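PDB 1Z02: 2-oxo-1,2-dihydroquinoline 8-monooxygenase, oxygenase component from Pseudomonas putida, which hydroxylates 2-oxo-1,2-dihydroquinoline at carbon 8 as the oxygenase component, using a Rieske [2Fe-2S] cluster and a mononuclear iron. Local coordinates for residues A[31-36]-A[208-213]; A[38-43]-A[403-408]. All blocks are in the same frame, centred on the assembly; numbering follows the deposited sequence.

Interaction 1 of 2, residues A[31-36]-A[208-213]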
ATOM      1  N   GLN A  31      -0.631   0.659  30.789  1.00 11.16           N
ATOM      2  CA  GLN A  31      -0.889   1.674  29.776  1.00  9.59           C
ATOM      3  C   GLN A  31       0.393   1.964  28.989  1.00  8.24           C
ATOM      4  O   GLN A  31       0.348   2.118  27.772  1.00  7.10           O
ATOM      5  CB  GLN A  31      -1.405   2.969  30.417  1.00  9.09           C
ATOM      6  CG  GLN A  31      -1.825   4.047  29.402  1.00 10.08           C
ATOM      7  CD  GLN A  31      -2.903   3.570  28.440  1.00 12.40           C
ATOM      8  OE1 GLN A  31      -3.957   3.097  28.863  1.00 14.80           O
ATOM      9  NE2 GLN A  31      -2.646   3.695  27.139  1.00 11.76           N
ATOM     10  N   PRO A  32       1.554   2.045  29.670  1.00  8.34           N
ATOM     11  CA  PRO A  32       2.807   2.315  28.956  1.00  8.88           C
ATOM     12  C   PRO A  32       3.106   1.253  27.885  1.00 11.72           C
ATOM     13  O   PRO A  32       3.674   1.559  26.830  1.00 12.38           O
ATOM     14  CB  PRO A  32       3.847   2.314  30.073  1.00 11.85           C
ATOM     15  CG  PRO A  32       3.078   2.857  31.233  1.00  8.28           C
ATOM     16  CD  PRO A  32       1.772   2.094  31.128  1.00  9.69           C
ATOM     17  N   TYR A  33       2.719   0.010  28.167  1.00 10.51           N
ATOM     18  CA  TYR A  33       2.917  -1.110  27.246  1.00 10.07           C
ATOM     19  C   TYR A  33       1.978  -0.958  26.046  1.00  8.87           C
ATOM     20  O   TYR A  33       2.337  -1.295  24.921  1.00  9.33           O
ATOM     21  CB  TYR A  33       2.648  -2.433  27.975  1.00  8.63           C
ATOM     22  CG  TYR A  33       2.946  -3.694  27.179  1.00  9.05           C
ATOM     23  CD1 TYR A  33       1.986  -4.262  26.347  1.00  8.94           C
ATOM     24  CD2 TYR A  33       4.179  -4.338  27.293  1.00 10.25           C
ATOM     25  CE1 TYR A  33       2.243  -5.453  25.654  1.00 10.79           C
ATOM     26  CE2 TYR A  33       4.448  -5.528  26.601  1.00  9.92           C
ATOM     27  CZ  TYR A  33       3.474  -6.080  25.788  1.00  9.31           C
ATOM     28  OH  TYR A  33       3.712  -7.271  25.136  1.00  9.05           O
ATOM     29  N   LYS A  34       0.769  -0.462  26.292  1.00  9.18           N
ATOM     30  CA  LYS A  34      -0.190  -0.247  25.214  1.00  9.52           C
ATOM     31  C   LYS A  34       0.328   0.863  24.308  1.00 10.77           C
ATOM     32  O   LYS A  34       0.015   0.911  23.111  1.00 11.38           O
ATOM     33  CB  LYS A  34      -1.545   0.178  25.768  1.00 11.42           C
ATOM     34  CG  LYS A  34      -2.292  -0.860  26.574  1.00 10.40           C
ATOM     35  CD  LYS A  34      -3.693  -0.341  26.862  1.00 11.46           C
ATOM     36  CE  LYS A  34      -4.561  -1.370  27.565  1.00  8.71           C
ATOM     37  NZ  LYS A  34      -5.991  -0.915  27.589  1.00 11.86           N
ATOM     38  N   ASP A  35       1.104   1.765  24.901  1.00 10.04           N
ATOM     39  CA  ASP A  35       1.685   2.899  24.189  1.00 12.17           C
ATOM     40  C   ASP A  35       2.999   2.576  23.489  1.00 10.85           C
ATOM     41  O   ASP A  35       3.484   3.377  22.694  1.00 12.07           O
ATOM     42  CB  ASP A  35       1.940   4.049  25.161  1.00 12.92           C
ATOM     43  CG  ASP A  35       0.668   4.598  25.768  1.00 14.97           C
ATOM     44  OD1 ASP A  35       0.773   5.318  26.785  1.00 17.60           O
ATOM     45  OD2 ASP A  35      -0.431   4.322  25.232  1.00 14.27           O
ATOM     46  N   ALA A  36       3.577   1.411  23.780  1.00  9.21           N
ATOM     47  CA  ALA A  36       4.865   1.039  23.198  1.00  9.07           C
ATOM     48  C   ALA A  36       4.849   0.289  21.854  1.00  8.11           C
ATOM     49  O   ALA A  36       5.616  -0.654  21.647  1.00  8.25           O
ATOM     50  CB  ALA A  36       5.671   0.242  24.236  1.00  6.82           C
ATOM     51  N   ASN A 208       3.082  -6.359  14.755  1.00  7.00           N
ATOM     52  CA  ASN A 208       3.708  -5.687  15.891  1.00  7.50           C
ATOM     53  C   ASN A 208       4.487  -6.643  16.795  1.00  7.98           C
ATOM     54  O   ASN A 208       4.078  -7.790  16.988  1.00  7.97           O
ATOM     55  CB  ASN A 208       2.638  -4.972  16.714  1.00  8.73           C
ATOM     56  CG  ASN A 208       3.226  -4.192  17.864  1.00  6.54           C
ATOM     57  OD1 ASN A 208       3.807  -3.124  17.670  1.00  8.15           O
ATOM     58  ND2 ASN A 208       3.087  -4.730  19.072  1.00  3.53           N
ATOM     59  N   TRP A 209       5.595  -6.153  17.357  1.00  6.86           N
ATOM     60  CA  TRP A 209       6.458  -6.954  18.221  1.00  7.46           C
ATOM     61  C   TRP A 209       5.848  -7.532  19.503  1.00  7.37           C
ATOM     62  O   TRP A 209       6.183  -8.654  19.887  1.00  7.20           O
ATOM     63  CB  TRP A 209       7.719  -6.162  18.599  1.00  8.42           C
ATOM     64  CG  TRP A 209       7.490  -5.081  19.619  1.00  9.92           C
ATOM     65  CD1 TRP A 209       7.019  -3.823  19.394  1.00 10.27           C
ATOM     66  CD2 TRP A 209       7.702  -5.186  21.035  1.00 10.29           C
ATOM     67  NE1 TRP A 209       6.921  -3.133  20.582  1.00 11.92           N
ATOM     68  CE2 TRP A 209       7.333  -3.945  21.604  1.00  9.98           C
ATOM     69  CE3 TRP A 209       8.161  -6.209  21.877  1.00  8.78           C
ATOM     70  CZ2 TRP A 209       7.415  -3.698  22.985  1.00  9.52           C
ATOM     71  CZ3 TRP A 209       8.240  -5.962  23.248  1.00  9.41           C
ATOM     72  CH2 TRP A 209       7.866  -4.713  23.786  1.00  9.76           C
ATOM     73  N   ARG A 210       4.982  -6.773  20.168  1.00  6.94           N
ATOM     74  CA  ARG A 210       4.365  -7.224  21.410  1.00  7.99           C
ATOM     75  C   ARG A 210       3.558  -8.500  21.220  1.00  8.75           C
ATOM     76  O   ARG A 210       3.610  -9.407  22.044  1.00  9.95           O
ATOM     77  CB  ARG A 210       3.460  -6.121  21.976  1.00  7.70           C
ATOM     78  CG  ARG A 210       4.175  -4.831  22.323  1.00  8.78           C
ATOM     79  CD  ARG A 210       3.200  -3.679  22.575  1.00 10.79           C
ATOM     80  NE  ARG A 210       2.489  -3.276  21.361  1.00  6.33           N
ATOM     81  CZ  ARG A 210       1.624  -2.270  21.298  1.00  7.75           C
ATOM     82  NH1 ARG A 210       1.031  -1.985  20.147  1.00  5.08           N
ATOM     83  NH2 ARG A 210       1.361  -1.547  22.380  1.00  4.70           N
ATOM     84  N   ILE A 211       2.811  -8.567  20.125  1.00  9.35           N
ATOM     85  CA  ILE A 211       1.985  -9.733  19.840  1.00  9.28           C
ATOM     86  C   ILE A 211       2.858 -10.966  19.617  1.00  8.88           C
ATOM     87  O   ILE A 211       2.487 -12.074  19.978  1.00  9.13           O
ATOM     88  CB  ILE A 211       1.119  -9.494  18.592  1.00 11.18           C
ATOM     89  CG1 ILE A 211       0.195  -8.297  18.832  1.00 12.31           C
ATOM     90  CG2 ILE A 211       0.309 -10.731  18.258  1.00 12.10           C
ATOM     91  CD1 ILE A 211      -0.663  -8.379  20.120  1.00 12.72           C
ATOM     92  N   ALA A 212       4.017 -10.765  19.002  1.00  9.21           N
ATOM     93  CA  ALA A 212       4.943 -11.853  18.747  1.00  9.33           C
ATOM     94  C   ALA A 212       5.613 -12.295  20.053  1.00  9.11           C
ATOM     95  O   ALA A 212       5.731 -13.484  20.324  1.00  8.86           O
ATOM     96  CB  ALA A 212       6.003 -11.404  17.741  1.00  8.09           C
ATOM     97  N   CYS A 213       6.058 -11.328  20.850  1.00  8.28           N
ATOM     98  CA  CYS A 213       6.729 -11.605  22.123  1.00  8.54           C
ATOM     99  C   CYS A 213       5.859 -12.424  23.079  1.00 10.08           C
ATOM    100  O   CYS A 213       6.327 -13.398  23.671  1.00  9.35           O
ATOM    101  CB  CYS A 213       7.136 -10.289  22.809  1.00  6.49           C
ATOM    102  SG  CYS A 213       7.928 -10.490  24.451  1.00 11.43           S
TER
HETATM  103  O   HOH W   1      -0.705   0.046  20.031  1.00 12.43           O
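Arg210 reaches from helix 209-216 of the Bet v 1-like catalytic domain to the backbone of 31-36, where one guanidinium nitrogen takes two successive carbonyls. NH2 donates to Tyr33 O at 2.7 Å, in the carbonyl plane and on a lone pair, with an N-H...O angle of 151°; its second bond, to Lys34 O at 2.9 Å, is weak. Tyr33 O is thereby shared, because it also accepts the backbone N-H of Ala36. A water accepts from Arg210 NH1 at 2.7 Å and donates to Lys34 O, so both ends of the guanidinium are tied to this turn. One residue before Arg210, Trp209 contributes a second side-chain bond, through its indole N-H. Its CG lies between the backbone N and the carbonyl carbon (chi1 75°), which starts the indole toward 31-36. The Ala36 carbonyl is met in the indole plane, nearly end-on, by NE1, which donates to Ala36 O at 3.0 Å. The aliphatic part of Arg210 slides past the Tyr33 ring in the opposite direction: CD sits over the ring face, a CH-pi contact 4.1 Å from the centroid, while CB lies 3.4 Å from Tyr33 OH. Tyr33 CG, anti to the backbone N (chi1 -174°), starts the ring toward Arg210, although the bond to CB does not itself point there. Farther out, Lys34 turns away and makes a salt bridge with Asp383. The Trp397 ring meets the tyrosine nearly at a right angle, and its NE1 is hydrogen-bonded to Tyr33 OH.

Interaction 2 of 2, residues A[38-43]-A[403-408]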
ATOM      1  N   TRP A  38       6.008   1.165  18.926  1.00  5.90           N
ATOM      2  CA  TRP A  38       7.302   1.257  18.249  1.00  7.25           C
ATOM      3  C   TRP A  38       8.440   0.616  19.027  1.00  6.74           C
ATOM      4  O   TRP A  38       9.574   0.558  18.552  1.00  6.62           O
ATOM      5  CB  TRP A  38       7.638   2.718  17.948  1.00  5.93           C
ATOM      6  CG  TRP A  38       6.814   3.281  16.840  1.00  7.78           C
ATOM      7  CD1 TRP A  38       5.540   3.766  16.920  1.00  6.91           C
ATOM      8  CD2 TRP A  38       7.196   3.381  15.465  1.00  6.52           C
ATOM      9  NE1 TRP A  38       5.106   4.166  15.681  1.00  6.54           N
ATOM     10  CE2 TRP A  38       6.103   3.942  14.769  1.00  6.78           C
ATOM     11  CE3 TRP A  38       8.356   3.054  14.754  1.00  3.97           C
ATOM     12  CZ2 TRP A  38       6.138   4.182  13.392  1.00  6.92           C
ATOM     13  CZ3 TRP A  38       8.389   3.291  13.384  1.00  5.00           C
ATOM     14  CH2 TRP A  38       7.287   3.851  12.719  1.00  5.50           C
ATOM     15  N   GLY A  39       8.128   0.132  20.226  1.00  5.58           N
ATOM     16  CA  GLY A  39       9.127  -0.524  21.054  1.00  6.30           C
ATOM     17  C   GLY A  39       9.676   0.292  22.215  1.00  6.91           C
ATOM     18  O   GLY A  39       9.451   1.502  22.315  1.00  7.10           O
ATOM     19  N   PHE A  40      10.396  -0.391  23.104  1.00  6.51           N
ATOM     20  CA  PHE A  40      11.014   0.252  24.262  1.00  7.28           C
ATOM     21  C   PHE A  40      12.414   0.670  23.833  1.00  7.24           C
ATOM     22  O   PHE A  40      13.216  -0.165  23.409  1.00  7.93           O
ATOM     23  CB  PHE A  40      11.077  -0.725  25.442  1.00  7.96           C
ATOM     24  CG  PHE A  40       9.731  -1.030  26.053  1.00  7.11           C
ATOM     25  CD1 PHE A  40       9.305  -2.341  26.216  1.00  5.92           C
ATOM     26  CD2 PHE A  40       8.887   0.002  26.469  1.00  8.68           C
ATOM     27  CE1 PHE A  40       8.069  -2.625  26.783  1.00  6.19           C
ATOM     28  CE2 PHE A  40       7.641  -0.282  27.042  1.00  9.68           C
ATOM     29  CZ  PHE A  40       7.234  -1.596  27.196  1.00  5.40           C
ATOM     30  N   ILE A  41      12.703   1.964  23.920  1.00  7.90           N
ATOM     31  CA  ILE A  41      14.003   2.460  23.510  1.00  8.40           C
ATOM     32  C   ILE A  41      14.928   2.561  24.719  1.00  9.59           C
ATOM     33  O   ILE A  41      14.467   2.513  25.859  1.00 11.49           O
ATOM     34  CB  ILE A  41      13.852   3.828  22.797  1.00 11.14           C
ATOM     35  CG1 ILE A  41      15.101   4.124  21.964  1.00 11.93           C
ATOM     36  CG2 ILE A  41      13.580   4.924  23.811  1.00  9.55           C
ATOM     37  CD1 ILE A  41      14.933   5.287  21.010  1.00 14.80           C
ATOM     38  N   ASN A  42      16.225   2.696  24.462  1.00 10.49           N
ATOM     39  CA  ASN A  42      17.239   2.764  25.506  1.00 11.33           C
ATOM     40  C   ASN A  42      17.396   1.373  26.111  1.00 12.15           C
ATOM     41  O   ASN A  42      17.406   1.212  27.334  1.00 13.00           O
ATOM     42  CB  ASN A  42      16.842   3.771  26.591  1.00 11.89           C
ATOM     43  CG  ASN A  42      16.763   5.188  26.064  1.00 11.58           C
ATOM     44  OD1 ASN A  42      16.008   6.009  26.573  1.00 15.13           O
ATOM     45  ND2 ASN A  42      17.555   5.483  25.047  1.00  7.95           N
ATOM     46  N   HIS A  43      17.510   0.375  25.233  1.00 11.60           N
ATOM     47  CA  HIS A  43      17.680  -1.026  25.619  1.00 10.85           C
ATOM     48  C   HIS A  43      18.630  -1.715  24.642  1.00  9.82           C
ATOM     49  O   HIS A  43      18.854  -1.216  23.536  1.00 12.58           O
ATOM     50  CB  HIS A  43      16.334  -1.768  25.606  1.00 11.50           C
ATOM     51  CG  HIS A  43      15.531  -1.601  26.860  1.00 11.40           C
ATOM     52  ND1 HIS A  43      14.573  -0.619  27.013  1.00 11.68           N
ATOM     53  CD2 HIS A  43      15.529  -2.305  28.016  1.00  7.76           C
ATOM     54  CE1 HIS A  43      14.017  -0.728  28.205  1.00  7.50           C
ATOM     55  NE2 HIS A  43      14.579  -1.745  28.835  1.00 10.78           N
ATOM     56  N   ARG A 403       6.454  -0.821  34.069  1.00 17.12           N
ATOM     57  CA  ARG A 403       7.161  -0.234  35.197  1.00 21.11           C
ATOM     58  C   ARG A 403       8.659  -0.029  35.027  1.00 19.56           C
ATOM     59  O   ARG A 403       9.197   0.965  35.507  1.00 18.88           O
ATOM     60  CB  ARG A 403       6.906  -1.067  36.450  1.00 29.02           C
ATOM     61  CG  ARG A 403       5.505  -0.892  37.013  1.00 39.34           C
ATOM     62  CD  ARG A 403       5.287  -1.805  38.205  1.00 49.35           C
ATOM     63  NE  ARG A 403       4.991  -3.173  37.803  1.00 57.87           N
ATOM     64  CZ  ARG A 403       5.479  -4.259  38.398  1.00 60.48           C
ATOM     65  NH1 ARG A 403       6.301  -4.151  39.431  1.00 62.38           N
ATOM     66  NH2 ARG A 403       5.140  -5.464  37.966  1.00 60.57           N
ATOM     67  N   TRP A 404       9.333  -0.942  34.330  1.00 18.25           N
ATOM     68  CA  TRP A 404      10.778  -0.828  34.178  1.00 15.49           C
ATOM     69  C   TRP A 404      11.414  -0.516  32.829  1.00 14.14           C
ATOM     70  O   TRP A 404      12.639  -0.513  32.733  1.00 12.29           O
ATOM     71  CB  TRP A 404      11.445  -2.084  34.735  1.00 17.96           C
ATOM     72  CG  TRP A 404      11.183  -2.264  36.180  1.00 20.84           C
ATOM     73  CD1 TRP A 404      10.185  -2.991  36.752  1.00 22.13           C
ATOM     74  CD2 TRP A 404      11.883  -1.631  37.245  1.00 22.65           C
ATOM     75  NE1 TRP A 404      10.217  -2.848  38.117  1.00 22.99           N
ATOM     76  CE2 TRP A 404      11.253  -2.017  38.446  1.00 23.78           C
ATOM     77  CE3 TRP A 404      12.986  -0.770  37.300  1.00 22.65           C
ATOM     78  CZ2 TRP A 404      11.684  -1.571  39.689  1.00 25.17           C
ATOM     79  CZ3 TRP A 404      13.412  -0.328  38.532  1.00 24.72           C
ATOM     80  CH2 TRP A 404      12.762  -0.730  39.710  1.00 25.00           C
ATOM     81  N   ASN A 405      10.628  -0.253  31.791  1.00 11.22           N
ATOM     82  CA  ASN A 405      11.242   0.045  30.502  1.00 11.54           C
ATOM     83  C   ASN A 405      12.021   1.344  30.656  1.00 13.09           C
ATOM     84  O   ASN A 405      11.686   2.158  31.518  1.00 12.51           O
ATOM     85  CB  ASN A 405      10.169   0.161  29.414  1.00 11.38           C
ATOM     86  CG  ASN A 405       9.338   1.415  29.535  1.00 11.75           C
ATOM     87  OD1 ASN A 405       9.777   2.496  29.157  1.00 12.07           O
ATOM     88  ND2 ASN A 405       8.124   1.279  30.058  1.00 11.71           N
ATOM     89  N   ARG A 406      13.073   1.533  29.855  1.00 10.97           N
ATOM     90  CA  ARG A 406      13.883   2.746  29.953  1.00 12.01           C
ATOM     91  C   ARG A 406      13.418   3.827  28.998  1.00 11.91           C
ATOM     92  O   ARG A 406      14.090   4.838  28.838  1.00 13.26           O
ATOM     93  CB  ARG A 406      15.366   2.451  29.676  1.00 11.94           C
ATOM     94  CG  ARG A 406      15.986   1.414  30.582  1.00 11.00           C
ATOM     95  CD  ARG A 406      17.502   1.549  30.650  1.00 13.03           C
ATOM     96  NE  ARG A 406      18.090   0.378  31.300  1.00 13.40           N
ATOM     97  CZ  ARG A 406      18.318  -0.779  30.687  1.00 14.22           C
ATOM     98  NH1 ARG A 406      18.838  -1.792  31.365  1.00 14.89           N
ATOM     99  NH2 ARG A 406      18.060  -0.911  29.387  1.00 12.69           N
ATOM    100  N   GLY A 407      12.274   3.618  28.354  1.00 12.22           N
ATOM    101  CA  GLY A 407      11.777   4.618  27.428  1.00 10.84           C
ATOM    102  C   GLY A 407      10.863   4.044  26.367  1.00 11.88           C
ATOM    103  O   GLY A 407      10.971   2.877  26.000  1.00 10.46           O
ATOM    104  N   ILE A 408       9.950   4.875  25.881  1.00 11.06           N
ATOM    105  CA  ILE A 408       9.011   4.468  24.850  1.00 12.42           C
ATOM    106  C   ILE A 408       9.434   5.165  23.563  1.00 11.70           C
ATOM    107  O   ILE A 408       9.464   6.390  23.489  1.00 10.13           O
ATOM    108  CB  ILE A 408       7.575   4.879  25.237  1.00 14.05           C
ATOM    109  CG1 ILE A 408       7.149   4.101  26.486  1.00 16.90           C
ATOM    110  CG2 ILE A 408       6.612   4.616  24.084  1.00 12.53           C
ATOM    111  CD1 ILE A 408       5.813   4.515  27.039  1.00 20.44           C
TER
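Arg406 lies against Asn42 and His43, two residues that form a G1 beta bulge opposite Val152. Its CB packs 3.7 Å from Asn42 CB and also touches Asn42 O. CG comes next, with an off-centre CH-pi contact on the His43 ring; the chain then runs extended to NE (chi3 -168°), and CD passes 3.3 Å from Asn42 O. At the tip, NH2 donates to Asn42 O at 3.0 Å in a nearly straight bond (160°), on a lone pair of the carbonyl. The same NH2 stands over a face of His43, 3.2 Å from CD2, and forms a salt bridge with Asp168, so that both Asn42 O and Asp168 OD1 hold it. Next along the chain, 38-43 and 403-408 make a single beta bridge, Phe40 with Ile408: Ile41 N donates to Gly407 O at 2.9 Å from well above the carbonyl plane. Gly407 C lies 3.8 Å from Ile41 CG2. Beside the bridge Phe40 and Asn405 cross at about a right angle, ring and amide planes only 11° apart. Asn405 ND2 bonds to Ala401 O, while Asn405 CB rests over the Phe40 face, 3.2 Å from Phe40 CD2.

In the fold
Interactions 1 and 2 are neighbours, their centres 11 Å apart, and their segments alternate along the chain: the N-terminal run 31-43 meets helix 209-216 first and then the end of helix 392-404. Trp209 joins the two, with CH2 3.7 Å from Phe40 CE1 and NE1 3.4 Å from Gly39 CA. Ile408 CG2 lies 3.6 Å from Asp35 O, so 403-408 also touches the earlier turn. Both lie away from the iron and the cluster, yet interaction 1 has indirect links: Ile211 packs on helix 363-376, which carries the iron ligand Asp365, and on Arg87 of the second subunit, a residue of that subunit's cluster pocket.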